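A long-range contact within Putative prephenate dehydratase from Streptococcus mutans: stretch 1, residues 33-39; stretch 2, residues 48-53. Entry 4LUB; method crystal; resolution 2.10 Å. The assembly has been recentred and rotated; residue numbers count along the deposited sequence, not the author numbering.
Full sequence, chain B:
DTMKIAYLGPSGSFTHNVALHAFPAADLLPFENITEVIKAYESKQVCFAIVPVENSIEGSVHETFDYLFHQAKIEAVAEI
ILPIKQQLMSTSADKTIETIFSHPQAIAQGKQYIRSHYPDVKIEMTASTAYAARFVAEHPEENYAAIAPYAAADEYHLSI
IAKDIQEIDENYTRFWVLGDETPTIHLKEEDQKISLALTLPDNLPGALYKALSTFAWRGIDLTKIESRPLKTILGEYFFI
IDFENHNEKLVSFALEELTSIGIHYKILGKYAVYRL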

# COMPACT_ATOMS: atom_id res chain seq x y z
N ASN B 33 6.96 10.04 -19.00
CA ASN B 33 6.57 9.22 -17.86
C ASN B 33 7.20 9.78 -16.60
O ASN B 33 8.13 10.59 -16.67
CB ASN B 33 6.95 7.74 -18.06
CG ASN B 33 8.46 7.52 -18.21
OD1 ASN B 33 9.27 8.00 -17.41
ND2 ASN B 33 8.84 6.76 -19.23
N ILE B 34 6.69 9.35 -15.45
CA ILE B 34 7.08 9.89 -14.16
C ILE B 34 8.58 9.80 -13.94
O ILE B 34 9.21 10.76 -13.52
CB ILE B 34 6.31 9.17 -13.02
CG1 ILE B 34 4.83 9.58 -13.06
CG2 ILE B 34 6.93 9.48 -11.66
CD1 ILE B 34 3.87 8.56 -12.48
N THR B 35 9.16 8.65 -14.27
CA THR B 35 10.60 8.45 -14.12
C THR B 35 11.42 9.50 -14.87
O THR B 35 12.37 10.07 -14.32
CB THR B 35 11.01 7.06 -14.61
OG1 THR B 35 10.35 6.08 -13.82
CG2 THR B 35 12.52 6.87 -14.52
N GLU B 36 11.04 9.78 -16.12
CA GLU B 36 11.74 10.75 -16.94
C GLU B 36 11.51 12.19 -16.48
O GLU B 36 12.41 13.03 -16.59
CB GLU B 36 11.33 10.59 -18.42
CG GLU B 36 11.88 9.33 -19.08
CD GLU B 36 13.39 9.15 -18.87
OE1 GLU B 36 14.13 10.15 -18.98
OE2 GLU B 36 13.81 8.02 -18.57
N VAL B 37 10.30 12.48 -15.99
CA VAL B 37 10.04 13.76 -15.32
C VAL B 37 11.03 14.02 -14.18
O VAL B 37 11.65 15.09 -14.12
CB VAL B 37 8.60 13.82 -14.75
CG1 VAL B 37 8.37 15.15 -14.05
CG2 VAL B 37 7.56 13.58 -15.84
N ILE B 38 11.15 13.06 -13.27
CA ILE B 38 12.08 13.18 -12.15
C ILE B 38 13.55 13.19 -12.60
O ILE B 38 14.34 13.99 -12.10
CB ILE B 38 11.87 12.05 -11.11
CG1 ILE B 38 10.44 12.13 -10.55
CG2 ILE B 38 12.86 12.19 -9.97
CD1 ILE B 38 9.96 10.86 -9.82
N LYS B 39 13.91 12.31 -13.53
CA LYS B 39 15.26 12.32 -14.11
C LYS B 39 15.65 13.66 -14.74
O LYS B 39 16.81 14.07 -14.68
CB LYS B 39 15.39 11.19 -15.16
CG LYS B 39 15.50 9.81 -14.52
CD LYS B 39 15.50 8.68 -15.54
CE LYS B 39 16.60 8.83 -16.57
NZ LYS B 39 16.51 7.76 -17.62
N PHE B 48 12.13 22.19 -11.09
CA PHE B 48 11.15 21.50 -10.26
C PHE B 48 10.53 20.46 -11.16
O PHE B 48 10.53 20.62 -12.38
CB PHE B 48 10.06 22.44 -9.71
CG PHE B 48 10.57 23.48 -8.74
CD1 PHE B 48 10.68 23.18 -7.38
CD2 PHE B 48 10.91 24.75 -9.17
CE1 PHE B 48 11.15 24.12 -6.49
CE2 PHE B 48 11.38 25.69 -8.28
CZ PHE B 48 11.50 25.38 -6.94
N ALA B 49 10.00 19.39 -10.59
CA ALA B 49 9.25 18.43 -11.37
C ALA B 49 7.89 18.23 -10.72
O ALA B 49 7.77 18.29 -9.50
CB ALA B 49 10.00 17.12 -11.48
N ILE B 50 6.86 18.02 -11.54
CA ILE B 50 5.50 17.81 -11.04
C ILE B 50 4.99 16.45 -11.50
O ILE B 50 4.99 16.13 -12.69
CB ILE B 50 4.53 18.93 -11.49
CG1 ILE B 50 4.78 20.21 -10.71
CG2 ILE B 50 3.11 18.58 -11.11
CD1 ILE B 50 6.00 20.98 -11.10
N VAL B 51 4.61 15.63 -10.52
CA VAL B 51 4.13 14.27 -10.77
C VAL B 51 2.90 13.96 -9.92
O VAL B 51 2.75 14.47 -8.82
CB VAL B 51 5.23 13.22 -10.47
CG1 VAL B 51 6.43 13.38 -11.39
CG2 VAL B 51 5.64 13.25 -8.99
N PRO B 52 2.00 13.11 -10.45
CA PRO B 52 0.92 12.55 -9.63
C PRO B 52 1.50 11.58 -8.61
O PRO B 52 2.43 10.84 -8.95
CB PRO B 52 0.04 11.82 -10.64
CG PRO B 52 0.96 11.48 -11.77
CD PRO B 52 2.01 12.56 -11.82
N VAL B 53 1.03 11.62 -7.36
CA VAL B 53 1.52 10.64 -6.39
C VAL B 53 0.43 9.72 -5.82
O VAL B 53 0.72 8.58 -5.49
CB VAL B 53 2.28 11.34 -5.23
CG1 VAL B 53 3.22 12.40 -5.78
CG2 VAL B 53 1.33 11.92 -4.18

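The first turns of a helix, residues 34-39, lie against a strand that runs through Ala-49 to Val-53. The two elements point in nearly opposite directions, with an angle of 162° between their N-to-C directions, and their axes approach to 7.9 Å. The register follows from this antiparallel course: Ile-34 CA lies 6.3 Å from Val-51 CA, and one helical turn later Ile-38 CA lies 6.0 Å from Ala-49 CA. No hydrogen bond crosses between the stretches, and the strand is met by side chains rather than by the helix backbone; within the helix, Ile-38 N bonds to Ile-34 O (3.0 Å).

The side-chain pairs that meet are all apolar, and the contact buries 257 Å² in total, both sides summed. Alternation along the strand turns the CA-to-CB bonds of Ala-49 and Val-51 toward the helix, while that of Ile-50 points away. Val-37 fits between the two inward residues: its CG1 lies 3.6 Å from Ala-49 CB and 3.7 Å from Val-51 CG1. The same Val-37 CG1 also rests 3.8 Å from Ile-50 O, a van der Waals contact with the strand backbone.

Val-51 CG1 is shared by three helix residues. Besides Val-37, it meets Ile-34 CG2 at 3.9 Å and, more loosely, Ile-38 CG1 at 4.3 Å. Ile-34 extends the contact along the strand, its CD1 reaching to 4.2 Å from Pro-52 CG.

Polar side chains of the first stretch also bond within it. Asn-33 caps the N terminus of the helix, its OD1 accepting a hydrogen bond from Glu-36 N (2.8 Å), and Lys-39 NZ forms a salt bridge with Glu-36 OE2 (2.9 Å); none of these three side chains comes within 8 Å of the strand.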